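PDB 3SFT: chemotaxis response regulator protein-glutamate methylesterase from Thermotoga maritima, which probably removes methyl groups from methylglutamate residues of chemoreceptors and deamidates specific receptor glutamines, its C-terminal methylesterase domain being the part present here. Local coordinates for residues Y178-P181 and E187-I190; V153-K158 and S169-G174. All blocks are in the same frame, centred on the assembly; numbering follows the deposited sequence.

Both contacts lie at one edge of the parallel sheet of the methylesterase domain, their centres 12 Å apart, and follow each other along the chain. Contact 2 sets helix 166-172 against strand 152-156; contact 1 sets helix 185-192 against the neighbouring edge strand 178-180. The two helices pack on opposite faces of the sheet, since Val153 and Ala155 turn to one and Ile154 to the other. The strands themselves are joined by backbone hydrogen bonds, Tyr178 O to Ala155 N and Leu180 O to Asp157 N, both probable at 2.8 Å. Contact 2 is nearer the predicted catalytic residues, with Val170 about 8 Å from Asp138 between side chains, whereas contact 1 lies away from them.

Contact 1 (Y178-P181 and E187-I190); sequences YVLP and EKLI
Lys188 meets Tyr178 and Leu180 with successive parts of one long side chain, and of residues 187-190 it alone touches strand 178-180. The aliphatic root comes first: CB of Lys188 rests 3.6 Å from CD1 of Leu180, and its CG lies 3.8 Å from the same methyl, the two side chains crossing at about a right angle. Leucine suits the spot because its CD1 methyl fills the place beside those two carbons. Further out, Lys188 bends at both chi2 (55°) and chi3 (65°), which folds the chain over the aromatic ring of Tyr178. Its CD stands over the centre of that ring, 4.1 Å from the centroid and only 11° off the normal, a CH-pi contact for which tyrosine offers a broad flat face. CE continues over the same face, and NZ of Lys188 comes to 3.7 Å from Tyr178 CE1. The methylenes do the packing, while the ammonium group makes a salt bridge with Glu191 one turn on, which probably helps to hold NZ at the partly exposed margin; lysine is long enough to cover both residues and still put its charge there. Around this pair, Tyr178 also touches Leu192, and Leu180 touches Ile185, both on helix 185-192, while Lys188 and Leu189 reach Ile154 of strand 152-156. The C-terminal helix thus covers one face of the sheet where edge strand 178-180 pairs with strand 152-156.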
loop_
_atom_site.group_PDB
_atom_site.type_symbol
_atom_site.label_atom_id
_atom_site.label_comp_id
_atom_site.label_asym_id
_atom_site.label_seq_id
_atom_site.Cartn_x
_atom_site.Cartn_y
_atom_site.Cartn_z
ATOM N N TYR A 178 -5.323 13.520 3.852
ATOM C CA TYR A 178 -5.238 14.116 2.523
ATOM C C TYR A 178 -6.137 13.368 1.542
ATOM O O TYR A 178 -6.267 12.143 1.604
ATOM C CB TYR A 178 -3.799 14.058 1.990
ATOM C CG TYR A 178 -2.775 14.735 2.864
ATOM C CD1 TYR A 178 -2.594 16.120 2.821
ATOM C CD2 TYR A 178 -1.989 13.995 3.746
ATOM C CE1 TYR A 178 -1.656 16.750 3.637
ATOM C CE2 TYR A 178 -1.051 14.615 4.566
ATOM C CZ TYR A 178 -0.891 15.989 4.508
ATOM O OH TYR A 178 0.025 16.598 5.336
ATOM N N VAL A 179 -6.783 14.124 0.663
ATOM C CA VAL A 179 -7.636 13.562 -0.378
ATOM C C VAL A 179 -7.010 14.153 -1.631
ATOM O O VAL A 179 -7.127 15.352 -1.882
ATOM C CB VAL A 179 -9.102 14.020 -0.230
ATOM C CG1 VAL A 179 -9.953 13.409 -1.340
ATOM C CG2 VAL A 179 -9.643 13.595 1.137
ATOM N N LEU A 180 -6.304 13.323 -2.391
ATOM C CA LEU A 180 -5.596 13.804 -3.573
ATOM C C LEU A 180 -5.754 12.968 -4.829
ATOM O O LEU A 180 -5.846 11.743 -4.765
ATOM C CB LEU A 180 -4.096 13.868 -3.261
ATOM C CG LEU A 180 -3.597 14.686 -2.069
ATOM C CD1 LEU A 180 -2.213 14.207 -1.686
ATOM C CD2 LEU A 180 -3.581 16.165 -2.412
ATOM N N PRO A 181 -5.805 13.628 -5.998
ATOM C CA PRO A 181 -5.933 12.858 -7.238
ATOM C C PRO A 181 -4.609 12.097 -7.349
ATOM O O PRO A 181 -3.590 12.549 -6.826
ATOM C CB PRO A 181 -6.089 13.945 -8.301
ATOM C CG PRO A 181 -5.404 15.135 -7.703
ATOM C CD PRO A 181 -5.854 15.074 -6.265
ATOM N N GLU A 187 3.923 13.495 -5.260
ATOM C CA GLU A 187 4.469 14.759 -4.770
ATOM C C GLU A 187 4.289 14.874 -3.268
ATOM O O GLU A 187 5.198 15.306 -2.562
ATOM C CB GLU A 187 3.801 15.940 -5.490
ATOM C CG GLU A 187 3.849 15.804 -7.021
ATOM C CD GLU A 187 3.021 16.840 -7.773
ATOM O OE1 GLU A 187 3.230 16.967 -8.997
ATOM O OE2 GLU A 187 2.158 17.508 -7.161
ATOM N N LYS A 188 3.123 14.457 -2.780
ATOM C CA LYS A 188 2.840 14.506 -1.353
ATOM C C LYS A 188 3.740 13.519 -0.611
ATOM O O LYS A 188 4.271 13.841 0.452
ATOM C CB LYS A 188 1.363 14.207 -1.090
ATOM C CG LYS A 188 0.959 14.222 0.379
ATOM C CD LYS A 188 1.332 15.526 1.077
ATOM C CE LYS A 188 0.572 16.717 0.520
ATOM N NZ LYS A 188 0.881 17.955 1.287
ATOM N N LEU A 189 3.927 12.329 -1.185
ATOM C CA LEU A 189 4.774 11.306 -0.570
ATOM C C LEU A 189 6.210 11.805 -0.440
ATOM O O LEU A 189 6.838 11.637 0.607
ATOM C CB LEU A 189 4.741 9.996 -1.374
ATOM C CG LEU A 189 3.429 9.201 -1.334
ATOM C CD1 LEU A 189 3.548 7.928 -2.176
ATOM C CD2 LEU A 189 3.076 8.867 0.113
ATOM N N ILE A 190 6.709 12.441 -1.496
ATOM C CA ILE A 190 8.064 12.980 -1.510
ATOM C C ILE A 190 8.281 14.015 -0.402
ATOM O O ILE A 190 9.359 14.068 0.189
ATOM C CB ILE A 190 8.418 13.578 -2.901
ATOM C CG1 ILE A 190 8.572 12.445 -3.917
ATOM C CG2 ILE A 190 9.718 14.400 -2.837
ATOM C CD1 ILE A 190 8.683 12.913 -5.341
#

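Contact 2 (V153-K158 and S169-G174); sequences VIAEDK and SVIEEG
Three buried aliphatic side chains and the partly exposed Ile171 form a purely apolar helix-on-sheet contact, in which helix 166-172 covers strand 152-156 near the edge of the parallel sheet. Val153 and Val170 reach toward each other tip to tip, their CG1 methyls 3.9 Å apart. In Val170 this methyl lies anti to the backbone N (chi1 166°), which carries it from the helix toward the strand. Valine suits both places: compact and beta-branched, it favours the strand, and one methyl turned across fills the buried interface without a long chain. Two residues along the strand, Ala155 points to the same side. Its single methyl leaves room for the helix to come close, with the CA atoms of Ala155 and Val170 6.9 Å apart, and for the CG1-CD1 branch of Ile171 to reach over beside it: CG1 of Ile171 is 3.8 Å from CB of Ala155, and CD1 of Ile171 is 4.0 Å from that CB. Ile171 also touches Val179 on the next strand, so one isoleucine spans two strands, while Val153 packs against Val146 of helix 140-148. Ile154 and Glu156 alternate to the other face of the sheet. The helix closes in a Schellman motif with Gly174 at its positive-phi position (86°); Gly174 N donates to Ile171 O at 2.9 Å. Glycine adopts this backbone shape without a side chain crowding the preceding carbonyl. Strand 152-156, helix 166-172 and strand 178-180 form a beta-alpha-beta crossover, the repeating unit of the doubly wound alpha/beta fold on which this methylesterase domain is a variation.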
loop_
_atom_site.group_PDB
_atom_site.type_symbol
_atom_site.label_atom_id
_atom_site.label_comp_id
_atom_site.label_asym_id
_atom_site.label_seq_id
_atom_site.Cartn_x
_atom_site.Cartn_y
_atom_site.Cartn_z
ATOM N N VAL A 153 -2.586 9.218 6.681
ATOM C CA VAL A 153 -3.412 8.557 5.676
ATOM C C VAL A 153 -3.766 9.435 4.475
ATOM O O VAL A 153 -4.159 10.594 4.621
ATOM C CB VAL A 153 -4.714 8.019 6.310
ATOM C CG1 VAL A 153 -5.626 7.423 5.247
ATOM C CG2 VAL A 153 -4.388 6.994 7.382
ATOM N N ILE A 154 -3.618 8.863 3.286
ATOM C CA ILE A 154 -3.938 9.549 2.046
ATOM C C ILE A 154 -4.997 8.751 1.289
ATOM O O ILE A 154 -4.855 7.546 1.089
ATOM C CB ILE A 154 -2.695 9.697 1.142
ATOM C CG1 ILE A 154 -1.637 10.561 1.827
ATOM C CG2 ILE A 154 -3.086 10.320 -0.185
ATOM C CD1 ILE A 154 -0.283 10.548 1.121
ATOM N N ALA A 155 -6.079 9.421 0.910
ATOM C CA ALA A 155 -7.151 8.782 0.154
ATOM C C ALA A 155 -7.171 9.387 -1.240
ATOM O O ALA A 155 -6.972 10.593 -1.397
ATOM C CB ALA A 155 -8.486 9.001 0.834
ATOM N N GLU A 156 -7.379 8.548 -2.249
ATOM C CA GLU A 156 -7.421 9.025 -3.622
ATOM C C GLU A 156 -8.717 9.784 -3.901
ATOM O O GLU A 156 -9.811 9.327 -3.555
ATOM C CB GLU A 156 -7.254 7.870 -4.616
ATOM C CG GLU A 156 -7.186 8.335 -6.086
ATOM C CD GLU A 156 -6.947 7.203 -7.083
ATOM O OE1 GLU A 156 -6.888 6.030 -6.674
ATOM O OE2 GLU A 156 -6.819 7.487 -8.292
ATOM N N ASP A 157 -8.571 10.969 -4.484
ATOM C CA ASP A 157 -9.694 11.826 -4.838
ATOM C C ASP A 157 -10.518 11.168 -5.948
ATOM O O ASP A 157 -9.974 10.478 -6.817
ATOM C CB ASP A 157 -9.164 13.192 -5.305
ATOM C CG ASP A 157 -10.268 14.201 -5.559
ATOM O OD1 ASP A 157 -10.509 15.058 -4.684
ATOM O OD2 ASP A 157 -10.893 14.144 -6.634
ATOM N N LYS A 158 -11.825 11.403 -5.920
ATOM C CA LYS A 158 -12.759 10.848 -6.903
ATOM C C LYS A 158 -12.365 11.132 -8.355
ATOM O O LYS A 158 -12.674 10.352 -9.256
ATOM C CB LYS A 158 -14.172 11.393 -6.643
ATOM C CG LYS A 158 -15.257 10.723 -7.475
ATOM C CD LYS A 158 -16.628 11.335 -7.222
ATOM C CE LYS A 158 -17.709 10.620 -8.022
ATOM N NZ LYS A 158 -17.912 9.214 -7.571
ATOM N N SER A 169 -14.858 5.341 1.638
ATOM C CA SER A 169 -15.099 4.695 2.923
ATOM C C SER A 169 -14.101 5.195 3.969
ATOM O O SER A 169 -14.461 5.402 5.128
ATOM C CB SER A 169 -15.011 3.178 2.782
ATOM O OG SER A 169 -15.135 2.553 4.042
ATOM N N VAL A 170 -12.850 5.389 3.548
ATOM C CA VAL A 170 -11.803 5.899 4.433
ATOM C C VAL A 170 -12.137 7.337 4.840
ATOM O O VAL A 170 -12.065 7.688 6.019
ATOM C CB VAL A 170 -10.405 5.874 3.737
ATOM C CG1 VAL A 170 -9.396 6.711 4.512
ATOM C CG2 VAL A 170 -9.909 4.449 3.613
ATOM N N ILE A 171 -12.526 8.151 3.863
ATOM C CA ILE A 171 -12.871 9.557 4.099
ATOM C C ILE A 171 -14.087 9.726 5.016
ATOM O O ILE A 171 -14.077 10.576 5.914
ATOM C CB ILE A 171 -13.136 10.307 2.762
ATOM C CG1 ILE A 171 -11.872 10.303 1.899
ATOM C CG2 ILE A 171 -13.600 11.749 3.027
ATOM C CD1 ILE A 171 -12.131 10.647 0.446
ATOM N N GLU A 172 -15.119 8.911 4.802
ATOM C CA GLU A 172 -16.330 8.991 5.613
ATOM C C GLU A 172 -16.129 8.693 7.099
ATOM O O GLU A 172 -16.933 9.118 7.930
ATOM C CB GLU A 172 -17.434 8.112 5.023
ATOM C CG GLU A 172 -18.005 8.684 3.734
ATOM C CD GLU A 172 -19.109 7.835 3.125
ATOM O OE1 GLU A 172 -19.285 6.669 3.549
ATOM O OE2 GLU A 172 -19.801 8.340 2.212
ATOM N N GLU A 173 -15.075 7.953 7.436
ATOM C CA GLU A 173 -14.784 7.652 8.832
ATOM C C GLU A 173 -13.967 8.782 9.450
ATOM O O GLU A 173 -13.803 8.846 10.669
ATOM C CB GLU A 173 -14.008 6.342 8.964
ATOM C CG GLU A 173 -14.795 5.097 8.611
ATOM C CD GLU A 173 -16.074 4.959 9.414
ATOM O OE1 GLU A 173 -16.019 5.028 10.662
ATOM O OE2 GLU A 173 -17.138 4.778 8.790
ATOM N N GLY A 174 -13.460 9.668 8.594
ATOM C CA GLY A 174 -12.654 10.786 9.043
ATOM C C GLY A 174 -11.185 10.415 9.191
ATOM O O GLY A 174 -10.422 11.143 9.828
#